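Local coordinates for ABC transporter substrate-binding protein (Rhizobium radiobacter, PDB 6TFX) that binds the mannityl-opine mannopinic acid as a periplasmic solute-binding protein, probably delivering it to an ABC importer, at residues D55-W60 / W69-R74; L271-N276 / P314-K319; Y110-K115 / L128-P133. All coordinates share one frame; numbering follows the deposited sequence.

Contact 1: D55-W60 / W69-R74; sequences DLAESW and WTFKLR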
ATOM      1  N   ASP A  55      -8.256   5.005  19.249  1.00 18.19           N
ATOM      2  CA  ASP A  55      -7.383   3.815  19.413  1.00 16.67           C
ATOM      3  C   ASP A  55      -6.573   4.128  20.695  1.00 20.46           C
ATOM      4  O   ASP A  55      -7.169   4.153  21.775  1.00 20.63           O
ATOM      5  CB  ASP A  55      -6.485   3.562  18.182  1.00 17.88           C
ATOM      6  CG  ASP A  55      -5.926   2.142  18.047  1.00 23.47           C
ATOM      7  OD1 ASP A  55      -6.439   1.229  18.741  1.00 25.46           O
ATOM      8  OD2 ASP A  55      -4.974   1.939  17.230  1.00 21.96           O
ATOM      9  N   LEU A  56      -5.278   4.502  20.587  1.00 17.05           N
ATOM     10  CA  LEU A  56      -4.525   4.884  21.802  1.00 16.84           C
ATOM     11  C   LEU A  56      -5.124   6.154  22.432  1.00 20.19           C
ATOM     12  O   LEU A  56      -5.169   6.271  23.664  1.00 20.86           O
ATOM     13  CB  LEU A  56      -3.057   5.113  21.456  1.00 16.68           C
ATOM     14  CG  LEU A  56      -2.189   5.742  22.540  1.00 21.69           C
ATOM     15  CD1 LEU A  56      -2.045   4.813  23.788  1.00 20.65           C
ATOM     16  CD2 LEU A  56      -0.830   6.057  21.966  1.00 18.89           C
ATOM     17  N   ALA A  57      -5.552   7.120  21.580  1.00 18.16           N
ATOM     18  CA  ALA A  57      -6.197   8.353  22.073  1.00 18.93           C
ATOM     19  C   ALA A  57      -7.648   8.044  22.425  1.00 24.18           C
ATOM     20  O   ALA A  57      -8.376   7.539  21.574  1.00 25.21           O
ATOM     21  CB  ALA A  57      -6.167   9.437  21.013  1.00 19.16           C
ATOM     22  N   GLU A  58      -8.078   8.360  23.647  1.00 21.01           N
ATOM     23  CA  GLU A  58      -9.485   8.117  23.991  1.00 22.65           C
ATOM     24  C   GLU A  58     -10.365   9.285  23.493  1.00 25.45           C
ATOM     25  O   GLU A  58     -11.558   9.099  23.256  1.00 25.37           O
ATOM     26  CB  GLU A  58      -9.669   7.877  25.498  1.00 25.33           C
ATOM     27  CG  GLU A  58      -9.172   9.007  26.379  1.00 33.84           C
ATOM     28  CD  GLU A  58      -9.299   8.762  27.871  1.00 58.24           C
ATOM     29  OE1 GLU A  58      -9.705   7.645  28.266  1.00 47.64           O
ATOM     30  OE2 GLU A  58      -8.983   9.691  28.649  1.00 55.74           O
ATOM     31  N   SER A  59      -9.768  10.490  23.349  1.00 20.75           N
ATOM     32  CA  SER A  59     -10.490  11.678  22.886  1.00 20.94           C
ATOM     33  C   SER A  59      -9.499  12.687  22.330  1.00 23.30           C
ATOM     34  O   SER A  59      -8.293  12.581  22.567  1.00 21.76           O
ATOM     35  CB  SER A  59     -11.285  12.314  24.032  1.00 25.09           C
ATOM     36  OG  SER A  59     -10.431  12.858  25.024  1.00 26.65           O
ATOM     37  N   TRP A  60     -10.006  13.657  21.577  1.00 19.20           N
ATOM     38  CA  TRP A  60      -9.158  14.699  21.030  1.00 19.72           C
ATOM     39  C   TRP A  60      -9.992  15.895  20.715  1.00 24.32           C
ATOM     40  O   TRP A  60     -11.218  15.779  20.591  1.00 23.39           O
ATOM     41  CB  TRP A  60      -8.388  14.236  19.796  1.00 19.25           C
ATOM     42  CG  TRP A  60      -9.246  13.737  18.677  1.00 21.20           C
ATOM     43  CD1 TRP A  60      -9.720  14.453  17.614  1.00 24.40           C
ATOM     44  CD2 TRP A  60      -9.699  12.390  18.493  1.00 21.16           C
ATOM     45  NE1 TRP A  60     -10.480  13.643  16.801  1.00 23.77           N
ATOM     46  CE2 TRP A  60     -10.474  12.366  17.314  1.00 24.58           C
ATOM     47  CE3 TRP A  60      -9.506  11.193  19.204  1.00 22.86           C
ATOM     48  CZ2 TRP A  60     -11.102  11.201  16.857  1.00 23.82           C
ATOM     49  CZ3 TRP A  60     -10.121  10.040  18.750  1.00 24.63           C
ATOM     50  CH2 TRP A  60     -10.902  10.049  17.585  1.00 24.87           C
ATOM     51  N   TRP A  69      -4.003  20.566  17.749  1.00 18.61           N
ATOM     52  CA  TRP A  69      -4.796  19.393  18.113  1.00 19.35           C
ATOM     53  C   TRP A  69      -4.267  18.791  19.399  1.00 22.68           C
ATOM     54  O   TRP A  69      -3.058  18.565  19.523  1.00 21.55           O
ATOM     55  CB  TRP A  69      -4.724  18.366  16.994  1.00 17.66           C
ATOM     56  CG  TRP A  69      -5.416  18.827  15.744  1.00 19.23           C
ATOM     57  CD1 TRP A  69      -4.989  19.789  14.871  1.00 22.02           C
ATOM     58  CD2 TRP A  69      -6.642  18.318  15.211  1.00 19.92           C
ATOM     59  NE1 TRP A  69      -5.887  19.927  13.838  1.00 21.38           N
ATOM     60  CE2 TRP A  69      -6.900  19.021  14.008  1.00 22.82           C
ATOM     61  CE3 TRP A  69      -7.527  17.291  15.607  1.00 22.16           C
ATOM     62  CZ2 TRP A  69      -8.017  18.751  13.210  1.00 23.34           C
ATOM     63  CZ3 TRP A  69      -8.645  17.029  14.816  1.00 24.92           C
ATOM     64  CH2 TRP A  69      -8.877  17.751  13.633  1.00 25.63           C
ATOM     65  N   THR A  70      -5.174  18.500  20.336  1.00 18.84           N
ATOM     66  CA  THR A  70      -4.772  17.926  21.624  1.00 19.29           C
ATOM     67  C   THR A  70      -5.407  16.551  21.758  1.00 22.23           C
ATOM     68  O   THR A  70      -6.628  16.435  21.663  1.00 20.64           O
ATOM     69  CB  THR A  70      -5.157  18.861  22.779  1.00 25.26           C
ATOM     70  OG1 THR A  70      -4.577  20.152  22.530  1.00 22.51           O
ATOM     71  CG2 THR A  70      -4.671  18.338  24.133  1.00 27.58           C
ATOM     72  N   PHE A  71      -4.564  15.527  21.933  1.00 17.80           N
ATOM     73  CA  PHE A  71      -4.996  14.138  22.078  1.00 17.56           C
ATOM     74  C   PHE A  71      -4.821  13.663  23.505  1.00 21.79           C
ATOM     75  O   PHE A  71      -3.733  13.803  24.062  1.00 21.31           O
ATOM     76  CB  PHE A  71      -4.198  13.208  21.141  1.00 17.77           C
ATOM     77  CG  PHE A  71      -4.541  13.417  19.685  1.00 17.07           C
ATOM     78  CD1 PHE A  71      -3.978  14.467  18.962  1.00 19.64           C
ATOM     79  CD2 PHE A  71      -5.456  12.588  19.043  1.00 18.11           C
ATOM     80  CE1 PHE A  71      -4.357  14.708  17.640  1.00 20.31           C
ATOM     81  CE2 PHE A  71      -5.806  12.808  17.708  1.00 21.90           C
ATOM     82  CZ  PHE A  71      -5.270  13.876  17.022  1.00 20.01           C
ATOM     83  N   LYS A  72      -5.890  13.106  24.087  1.00 19.41           N
ATOM     84  CA  LYS A  72      -5.847  12.580  25.447  1.00 19.73           C
ATOM     85  C   LYS A  72      -5.677  11.078  25.336  1.00 22.13           C
ATOM     86  O   LYS A  72      -6.507  10.396  24.729  1.00 21.37           O
ATOM     87  CB  LYS A  72      -7.106  12.959  26.250  1.00 22.71           C
ATOM     88  CG  LYS A  72      -7.180  14.454  26.584  1.00 33.72           C
ATOM     89  CD  LYS A  72      -6.239  14.847  27.723  1.00 47.27           C
ATOM     90  CE  LYS A  72      -6.216  16.332  27.989  1.00 58.10           C
ATOM     91  NZ  LYS A  72      -5.292  16.664  29.107  1.00 63.27           N
ATOM     92  N   LEU A  73      -4.576  10.574  25.866  1.00 18.52           N
ATOM     93  CA  LEU A  73      -4.278   9.158  25.740  1.00 18.81           C
ATOM     94  C   LEU A  73      -4.995   8.332  26.756  1.00 23.68           C
ATOM     95  O   LEU A  73      -5.211   8.760  27.894  1.00 23.22           O
ATOM     96  CB  LEU A  73      -2.764   8.876  25.846  1.00 18.91           C
ATOM     97  CG  LEU A  73      -1.847   9.708  24.938  1.00 22.57           C
ATOM     98  CD1 LEU A  73      -0.450   9.171  24.993  1.00 22.74           C
ATOM     99  CD2 LEU A  73      -2.341   9.714  23.499  1.00 22.31           C
ATOM    100  N   ARG A  74      -5.322   7.113  26.353  1.00 20.92           N
ATOM    101  CA  ARG A  74      -5.895   6.152  27.263  1.00 24.06           C
ATOM    102  C   ARG A  74      -4.849   5.820  28.335  1.00 31.46           C
ATOM    103  O   ARG A  74      -3.677   5.591  27.987  1.00 28.77           O
ATOM    104  CB  ARG A  74      -6.207   4.880  26.503  1.00 25.66           C
ATOM    105  CG  ARG A  74      -7.639   4.639  26.349  1.00 32.33           C
ATOM    106  CD  ARG A  74      -7.778   3.337  25.622  1.00 32.97           C
ATOM    107  NE  ARG A  74      -8.304   3.556  24.282  1.00 29.79           N
ATOM    108  CZ  ARG A  74      -9.597   3.689  24.004  1.00 48.28           C
ATOM    109  NH1 ARG A  74     -10.503   3.663  24.980  1.00 38.06           N
ATOM    110  NH2 ARG A  74      -9.997   3.848  22.749  1.00 29.82           N
TER
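Trp60 and Phe71 face each other as an antiparallel non-hydrogen-bonded pair, Ser59 and Lys72 form the hydrogen-bonded pair beside them, and Lys72 N donates to Ser59 O at 2.9 Å. On the side of the sheet carrying both aromatics, Trp60 lays its CB over one face of the Phe71 ring, 3.8 Å from the centroid and displaced toward the rim, a CH-pi contact. The Trp60 five-membered ring and the Phe71 ring are 26° from parallel and offset so that little of one lies over the other, while Ala57 CB closes on the edge of the same phenyl ring at CD2. Alanine's short side chain lets the backbone come close beside the ring. Trp60 CD1 also meets Trp69 CZ3 in the plane of the Trp69 indole.

These strands, 57-62 and 68-73, make a beta hairpin, interrupted by a classic beta bulge: Glu58 and Ser59 both lie opposite Lys72, and Glu58 N reaches Lys72 O at 2.8 Å. Past the bulge, Arg74 N bonds to Leu56 O. The bend of the Arg74 chain at chi3 (-111°) turns NE toward Asp55 O. That oxygen lies at the guanidinium edge, close to its plane, and receives NE at 2.8 Å and NH2 at 3.0 Å. Arginine suits this place because two of its nitrogens can share one carbonyl. The carboxylate of Asp55 is engaged by Arg191 in a salt bridge.

Contact 2: L271-N276 / P314-K319; sequences LAHTVN and PAQSKK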
ATOM      1  N   LEU A 271       4.188   3.017 -26.728  1.00 14.38           N
ATOM      2  CA  LEU A 271       3.957   1.989 -25.702  1.00 13.68           C
ATOM      3  C   LEU A 271       2.525   2.053 -25.203  1.00 16.41           C
ATOM      4  O   LEU A 271       1.865   1.018 -25.109  1.00 17.43           O
ATOM      5  CB  LEU A 271       4.960   2.142 -24.539  1.00 14.73           C
ATOM      6  CG  LEU A 271       4.938   1.056 -23.464  1.00 18.36           C
ATOM      7  CD1 LEU A 271       5.252  -0.335 -24.051  1.00 17.58           C
ATOM      8  CD2 LEU A 271       5.940   1.397 -22.360  1.00 19.71           C
ATOM      9  N   ALA A 272       2.032   3.275 -24.913  1.00 15.28           N
ATOM     10  CA  ALA A 272       0.673   3.460 -24.383  1.00 14.81           C
ATOM     11  C   ALA A 272      -0.386   2.947 -25.375  1.00 17.68           C
ATOM     12  O   ALA A 272      -1.425   2.435 -24.937  1.00 17.77           O
ATOM     13  CB  ALA A 272       0.417   4.931 -24.076  1.00 15.98           C
ATOM     14  N   HIS A 273      -0.116   3.076 -26.694  1.00 13.99           N
ATOM     15  CA  HIS A 273      -1.058   2.612 -27.747  1.00 14.85           C
ATOM     16  C   HIS A 273      -1.036   1.082 -27.954  1.00 18.25           C
ATOM     17  O   HIS A 273      -1.863   0.563 -28.715  1.00 18.03           O
ATOM     18  CB  HIS A 273      -0.822   3.332 -29.093  1.00 15.28           C
ATOM     19  CG  HIS A 273      -1.301   4.747 -29.114  1.00 18.06           C
ATOM     20  ND1 HIS A 273      -2.640   5.060 -28.949  1.00 19.86           N
ATOM     21  CD2 HIS A 273      -0.612   5.890 -29.341  1.00 20.19           C
ATOM     22  CE1 HIS A 273      -2.716   6.385 -29.047  1.00 19.41           C
ATOM     23  NE2 HIS A 273      -1.529   6.926 -29.291  1.00 19.69           N
ATOM     24  N   THR A 274      -0.081   0.354 -27.319  1.00 16.37           N
ATOM     25  CA  THR A 274      -0.090  -1.086 -27.516  1.00 15.84           C
ATOM     26  C   THR A 274      -0.333  -1.858 -26.187  1.00 17.96           C
ATOM     27  O   THR A 274      -0.107  -3.072 -26.130  1.00 17.34           O
ATOM     28  CB  THR A 274       1.128  -1.556 -28.315  1.00 19.23           C
ATOM     29  OG1 THR A 274       0.959  -2.955 -28.628  1.00 17.87           O
ATOM     30  CG2 THR A 274       2.458  -1.275 -27.610  1.00 18.78           C
ATOM     31  N   VAL A 275      -0.824  -1.150 -25.144  1.00 16.48           N
ATOM     32  CA  VAL A 275      -1.262  -1.821 -23.923  0.50 16.56           C
ATOM     33  C   VAL A 275      -2.790  -1.787 -23.991  1.00 20.73           C
ATOM     34  O   VAL A 275      -3.385  -0.849 -24.557  1.00 20.79           O
ATOM     35  CB  VAL A 275      -0.720  -1.237 -22.593  0.50 18.84           C
ATOM     36  CG1 VAL A 275       0.802  -1.285 -22.538  0.50 18.35           C
ATOM     37  CG2 VAL A 275      -1.232   0.172 -22.357  0.50 18.18           C
ATOM     38  N   ASN A 276      -3.429  -2.794 -23.406  1.00 19.30           N
ATOM     39  CA  ASN A 276      -4.882  -2.828 -23.445  1.00 18.38           C
ATOM     40  C   ASN A 276      -5.409  -3.218 -22.077  1.00 18.92           C
ATOM     41  O   ASN A 276      -5.628  -4.391 -21.792  1.00 18.84           O
ATOM     42  CB  ASN A 276      -5.364  -3.762 -24.560  1.00 20.83           C
ATOM     43  CG  ASN A 276      -6.823  -3.557 -24.877  1.00 32.80           C
ATOM     44  OD1 ASN A 276      -7.638  -3.225 -24.003  1.00 23.69           O
ATOM     45  ND2 ASN A 276      -7.183  -3.761 -26.135  1.00 34.06           N
ATOM     46  N   PRO A 314      -2.261  -0.672 -31.995  1.00 17.29           N
ATOM     47  CA  PRO A 314      -0.861  -1.082 -32.240  1.00 16.43           C
ATOM     48  C   PRO A 314      -0.308  -0.679 -33.617  1.00 19.16           C
ATOM     49  O   PRO A 314       0.913  -0.557 -33.783  1.00 18.39           O
ATOM     50  CB  PRO A 314      -0.892  -2.596 -32.019  1.00 18.80           C
ATOM     51  CG  PRO A 314      -2.300  -2.992 -32.233  1.00 23.22           C
ATOM     52  CD  PRO A 314      -3.151  -1.842 -31.827  1.00 19.59           C
ATOM     53  N   ALA A 315      -1.190  -0.424 -34.605  1.00 17.62           N
ATOM     54  CA  ALA A 315      -0.722   0.051 -35.926  1.00 18.86           C
ATOM     55  C   ALA A 315      -0.119   1.474 -35.721  1.00 20.47           C
ATOM     56  O   ALA A 315       0.922   1.808 -36.307  1.00 20.69           O
ATOM     57  CB  ALA A 315      -1.896   0.104 -36.900  1.00 20.65           C
ATOM     58  N   GLN A 316      -0.755   2.287 -34.855  1.00 17.56           N
ATOM     59  CA  GLN A 316      -0.256   3.628 -34.541  1.00 17.85           C
ATOM     60  C   GLN A 316       1.081   3.503 -33.770  1.00 20.16           C
ATOM     61  O   GLN A 316       2.015   4.286 -34.014  1.00 21.01           O
ATOM     62  CB  GLN A 316      -1.292   4.433 -33.732  1.00 19.50           C
ATOM     63  CG  GLN A 316      -0.883   5.872 -33.412  1.00 23.44           C
ATOM     64  CD  GLN A 316      -0.733   6.828 -34.603  1.00 48.86           C
ATOM     65  OE1 GLN A 316      -0.971   6.486 -35.776  1.00 43.42           O
ATOM     66  NE2 GLN A 316      -0.318   8.061 -34.317  1.00 43.30           N
ATOM     67  N   SER A 317       1.180   2.512 -32.860  1.00 15.99           N
ATOM     68  CA  SER A 317       2.431   2.272 -32.138  1.00 15.83           C
ATOM     69  C   SER A 317       3.586   2.083 -33.137  1.00 18.73           C
ATOM     70  O   SER A 317       4.625   2.735 -33.015  1.00 18.41           O
ATOM     71  CB  SER A 317       2.299   1.006 -31.295  1.00 17.73           C
ATOM     72  OG  SER A 317       1.317   1.242 -30.303  1.00 19.55           O
ATOM     73  N   LYS A 318       3.390   1.199 -34.140  1.00 17.85           N
ATOM     74  CA  LYS A 318       4.439   0.926 -35.124  1.00 18.41           C
ATOM     75  C   LYS A 318       4.809   2.184 -35.919  1.00 21.76           C
ATOM     76  O   LYS A 318       5.988   2.424 -36.178  1.00 22.76           O
ATOM     77  CB  LYS A 318       4.002  -0.227 -36.043  1.00 21.99           C
ATOM     78  CG  LYS A 318       3.967  -1.561 -35.313  1.00 26.92           C
ATOM     79  CD  LYS A 318       3.440  -2.695 -36.210  1.00 38.53           C
ATOM     80  CE  LYS A 318       4.552  -3.495 -36.850  1.00 60.49           C
ATOM     81  NZ  LYS A 318       4.480  -4.936 -36.481  1.00 75.12           N
ATOM     82  N   LYS A 319       3.798   2.990 -36.299  1.00 18.62           N
ATOM     83  CA  LYS A 319       4.008   4.248 -37.043  1.00 18.95           C
ATOM     84  C   LYS A 319       4.848   5.224 -36.205  1.00 22.84           C
ATOM     85  O   LYS A 319       5.804   5.818 -36.713  1.00 22.98           O
ATOM     86  CB  LYS A 319       2.652   4.874 -37.418  1.00 22.93           C
ATOM     87  CG  LYS A 319       2.726   6.187 -38.191  1.00 36.31           C
ATOM     88  CD  LYS A 319       1.341   6.825 -38.283  1.00 41.81           C
ATOM     89  CE  LYS A 319       1.351   8.190 -38.917  1.00 57.13           C
ATOM     90  NZ  LYS A 319      -0.012   8.790 -38.932  1.00 69.14           N
TER
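Pro314, at the first turn of helix 314-323, touches Thr274 through its ring: Pro314 CB lies 3.9 Å from Thr274 OG1, and the two side chains meet at a slant. Proline suits a first turn, since its nitrogen has no hydrogen to offer and none is needed there. Its N stands 3.5 Å from His273 O, a close approach without a bond.

Two residues on, Gln316 runs alongside His273, both side chains pointing the same way. Gln316 CG is anti to its backbone N (chi1 -177°), which carries this methylene over one face of the imidazole, 4.1 Å from His273 CD2 and toward the rim. The contact is made by the aliphatic part of the glutamine; the amide beyond stands almost perpendicular to the ring. The imidazole keeps its own polar bond, with ND1 held by Asn311 O.

Ser317 follows, buried, with OG directed at the turn. This OG sits 3.2 Å from His273 CB and 3.4 Å from Thr274 CB; Thr274 N is equally near, but the angle is too poor for a hydrogen bond. The hydroxyl is satisfied instead by Ala270 O, in the helix that precedes the turn. A small side chain that can bond to such a carbonyl fits this tight spot well.

Thr274 N bonds to Leu271 O at 3.0 Å, and a type I turn from Ala272 to Val275 leads on from helix 265-272 to helix 277-284, where Asn276 is the N-cap. Helix 314-323 thus covers one flank of the turn, while Leu271 and Val275 pack on helix 340-353 and strand 454-467, and Leu271 and Thr274 reach Phe358 of strand 358-365.

Contact 3: Y110-K115 / L128-P133; sequences YAAIQK and LTRRVP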
ATOM      1  N   TYR A 110       3.769  13.916   6.183  1.00 16.47           N
ATOM      2  CA  TYR A 110       3.760  14.703   7.439  1.00 16.74           C
ATOM      3  C   TYR A 110       4.403  16.068   7.328  1.00 19.43           C
ATOM      4  O   TYR A 110       4.637  16.715   8.352  1.00 18.56           O
ATOM      5  CB  TYR A 110       4.454  13.882   8.540  1.00 18.74           C
ATOM      6  CG  TYR A 110       3.755  12.571   8.769  1.00 18.61           C
ATOM      7  CD1 TYR A 110       2.644  12.492   9.610  1.00 19.74           C
ATOM      8  CD2 TYR A 110       4.094  11.438   8.024  1.00 18.63           C
ATOM      9  CE1 TYR A 110       1.954  11.303   9.777  1.00 18.71           C
ATOM     10  CE2 TYR A 110       3.347  10.261   8.119  1.00 20.08           C
ATOM     11  CZ  TYR A 110       2.269  10.208   8.991  1.00 24.73           C
ATOM     12  OH  TYR A 110       1.524   9.068   9.123  1.00 25.11           O
ATOM     13  N   ALA A 111       4.610  16.556   6.091  1.00 17.70           N
ATOM     14  CA  ALA A 111       5.278  17.841   5.885  1.00 19.33           C
ATOM     15  C   ALA A 111       4.581  19.025   6.554  1.00 21.92           C
ATOM     16  O   ALA A 111       5.254  20.018   6.864  1.00 22.35           O
ATOM     17  CB  ALA A 111       5.474  18.109   4.401  1.00 20.86           C
ATOM     18  N   ALA A 112       3.248  18.930   6.797  1.00 17.31           N
ATOM     19  CA  ALA A 112       2.528  20.054   7.404  1.00 18.54           C
ATOM     20  C   ALA A 112       2.540  20.042   8.921  1.00 21.42           C
ATOM     21  O   ALA A 112       1.989  20.960   9.540  1.00 22.86           O
ATOM     22  CB  ALA A 112       1.101  20.101   6.888  1.00 21.00           C
ATOM     23  N   ILE A 113       3.134  19.012   9.546  1.00 17.93           N
ATOM     24  CA  ILE A 113       3.219  18.986  11.004  1.00 18.10           C
ATOM     25  C   ILE A 113       4.379  19.912  11.408  1.00 19.88           C
ATOM     26  O   ILE A 113       5.482  19.762  10.872  1.00 20.88           O
ATOM     27  CB  ILE A 113       3.421  17.544  11.553  1.00 21.16           C
ATOM     28  CG1 ILE A 113       2.145  16.680  11.335  1.00 22.02           C
ATOM     29  CG2 ILE A 113       3.806  17.588  13.036  1.00 22.64           C
ATOM     30  CD1 ILE A 113       2.206  15.211  12.016  1.00 28.68           C
ATOM     31  N   GLN A 114       4.137  20.848  12.338  1.00 18.34           N
ATOM     32  CA  GLN A 114       5.191  21.747  12.803  1.00 18.89           C
ATOM     33  C   GLN A 114       5.877  21.128  14.026  1.00 22.45           C
ATOM     34  O   GLN A 114       7.106  21.028  14.061  1.00 22.76           O
ATOM     35  CB  GLN A 114       4.615  23.126  13.159  1.00 19.40           C
ATOM     36  CG  GLN A 114       5.708  24.121  13.456  1.00 23.66           C
ATOM     37  CD  GLN A 114       5.231  25.304  14.262  1.00 33.33           C
ATOM     38  OE1 GLN A 114       4.097  25.770  14.120  1.00 32.72           O
ATOM     39  NE2 GLN A 114       6.118  25.816  15.120  1.00 29.14           N
ATOM     40  N   LYS A 115       5.074  20.745  15.048  1.00 18.63           N
ATOM     41  CA  LYS A 115       5.648  20.133  16.240  1.00 19.84           C
ATOM     42  C   LYS A 115       4.701  19.155  16.902  1.00 20.96           C
ATOM     43  O   LYS A 115       3.491  19.196  16.672  1.00 18.88           O
ATOM     44  CB  LYS A 115       6.194  21.173  17.235  1.00 26.02           C
ATOM     45  CG  LYS A 115       5.294  22.352  17.488  1.00 30.67           C
ATOM     46  CD  LYS A 115       6.032  23.488  18.206  1.00 30.43           C
ATOM     47  CE  LYS A 115       5.050  24.541  18.644  1.00 41.50           C
ATOM     48  NZ  LYS A 115       5.726  25.655  19.364  1.00 53.50           N
ATOM     49  N   LEU A 128       0.199  22.284  13.671  1.00 17.18           N
ATOM     50  CA  LEU A 128       0.331  22.223  12.218  1.00 16.17           C
ATOM     51  C   LEU A 128       0.781  23.557  11.663  1.00 18.06           C
ATOM     52  O   LEU A 128       0.467  24.603  12.241  1.00 18.47           O
ATOM     53  CB  LEU A 128      -1.037  21.860  11.583  1.00 16.37           C
ATOM     54  CG  LEU A 128      -1.716  20.601  12.154  1.00 19.74           C
ATOM     55  CD1 LEU A 128      -3.095  20.379  11.502  1.00 19.54           C
ATOM     56  CD2 LEU A 128      -0.845  19.381  11.978  1.00 20.43           C
ATOM     57  N   THR A 129       1.440  23.513  10.495  1.00 15.24           N
ATOM     58  CA  THR A 129       1.863  24.743   9.801  1.00 17.59           C
ATOM     59  C   THR A 129       0.667  25.348   9.036  1.00 23.19           C
ATOM     60  O   THR A 129       0.734  26.500   8.618  1.00 22.80           O
ATOM     61  CB  THR A 129       3.019  24.452   8.826  1.00 22.38           C
ATOM     62  OG1 THR A 129       2.543  23.640   7.750  1.00 22.45           O
ATOM     63  CG2 THR A 129       4.203  23.791   9.496  1.00 23.61           C
ATOM     64  N   ARG A 130      -0.387  24.546   8.799  1.00 19.81           N
ATOM     65  CA  ARG A 130      -1.601  24.973   8.088  1.00 19.55           C
ATOM     66  C   ARG A 130      -2.665  23.909   8.326  1.00 21.36           C
ATOM     67  O   ARG A 130      -2.339  22.835   8.808  1.00 18.88           O
ATOM     68  CB  ARG A 130      -1.341  25.120   6.578  1.00 20.31           C
ATOM     69  CG  ARG A 130      -0.857  23.824   5.979  1.00 25.86           C
ATOM     70  CD  ARG A 130      -1.063  23.755   4.504  1.00 29.67           C
ATOM     71  NE  ARG A 130      -0.452  22.539   3.957  1.00 28.08           N
ATOM     72  CZ  ARG A 130      -1.087  21.382   3.778  1.00 38.54           C
ATOM     73  NH1 ARG A 130      -2.355  21.247   4.143  1.00 26.66           N
ATOM     74  NH2 ARG A 130      -0.449  20.345   3.249  1.00 32.00           N
ATOM     75  N   ARG A 131      -3.929  24.193   7.985  1.00 19.15           N
ATOM     76  CA  ARG A 131      -4.947  23.158   8.187  1.00 18.80           C
ATOM     77  C   ARG A 131      -4.676  21.935   7.325  1.00 21.14           C
ATOM     78  O   ARG A 131      -4.232  22.059   6.170  1.00 19.41           O
ATOM     79  CB  ARG A 131      -6.344  23.717   7.928  1.00 17.49           C
ATOM     80  CG  ARG A 131      -6.815  24.545   9.111  1.00 17.44           C
ATOM     81  CD  ARG A 131      -8.159  25.228   8.883  1.00 19.59           C
ATOM     82  NE  ARG A 131      -8.048  26.396   8.000  1.00 21.54           N
ATOM     83  CZ  ARG A 131      -7.592  27.586   8.380  1.00 27.90           C
ATOM     84  NH1 ARG A 131      -7.200  27.791   9.642  1.00 20.93           N
ATOM     85  NH2 ARG A 131      -7.516  28.582   7.504  1.00 21.95           N
ATOM     86  N   VAL A 132      -4.914  20.742   7.907  1.00 15.66           N
ATOM     87  CA  VAL A 132      -4.684  19.473   7.224  1.00 15.75           C
ATOM     88  C   VAL A 132      -6.001  18.693   7.325  1.00 18.03           C
ATOM     89  O   VAL A 132      -6.257  18.014   8.328  1.00 17.76           O
ATOM     90  CB  VAL A 132      -3.494  18.679   7.822  1.00 20.23           C
ATOM     91  CG1 VAL A 132      -3.313  17.346   7.075  1.00 20.09           C
ATOM     92  CG2 VAL A 132      -2.208  19.520   7.753  1.00 19.96           C
ATOM     93  N   PRO A 133      -6.869  18.830   6.290  1.00 16.92           N
ATOM     94  CA  PRO A 133      -8.195  18.196   6.358  1.00 16.61           C
ATOM     95  C   PRO A 133      -8.175  16.703   6.696  1.00 17.13           C
ATOM     96  O   PRO A 133      -9.031  16.239   7.492  1.00 17.92           O
ATOM     97  CB  PRO A 133      -8.796  18.486   4.984  1.00 18.87           C
ATOM     98  CG  PRO A 133      -8.166  19.835   4.590  1.00 21.48           C
ATOM     99  CD  PRO A 133      -6.729  19.688   5.091  1.00 17.95           C
TER
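Ala112 O is the polar centre of this contact, accepting Thr129 N at 2.8 Å in a nearly straight bond, with an angle of 173° at the hydrogen. Leu128 CA adds a CA-H...O contact at 3.4 Å to the same oxygen. Thr129 OG1 stands 3.3 Å from Ala112 O, at most a weak bond. Its first torsion (chi1 68°) sets OG1 between the backbone N and the carbonyl carbon, and threonine's other branch, CG2, packs on Gln114 CB at 3.7 Å. Within the first segment, Ile113 N is satisfied by Tyr110 O, closing a type I turn.

Here strands 113-118 and 123-128 run antiparallel, and Ile113 and Leu128 form a non-hydrogen-bonded pair. Strand 113-118 is an outer strand of a four-stranded sheet within this chain, and next to the pair a classic beta bulge places Gln114 and Lys115 opposite Thr127, to which both are joined by backbone hydrogen bonds.

The methyl of Ala112 is small enough to meet both an apolar and a charged neighbour. Val132 CG2 presses on its CB at 3.5 Å, a snug carbon-carbon approach, and the Arg130 guanidinium turns one face to that CB, offset toward the rim. Arg130 NH1 makes a weak bond to Arg131 O at 2.9 Å, while Arg131 NH1 is taken by Asp65 O. Tyr110 OH bonds to Leu138 O.

Overall arrangement
Contacts 1 and 3 belong to one four-stranded antiparallel sheet: contact 1 pairs the outer strand 57-62 with strand 68-73, and contact 3 lies where the other outer strand, 113-118, meets the end of strand 123-128. Their centres are 18 Å apart and they touch, with Trp69 NE1 packing 3.7 Å from Leu128 CD1. Contact 2 sits on the opposite side of the chain's centre from contact 1, their centres 54 Å apart, and its nearest atoms stay about 31 Å from those of contact 3. All three lie away from the mannopinic acid pocket and from the magnesium site at Cys418 and Cys453, in outlying parts of the solute-binding fold.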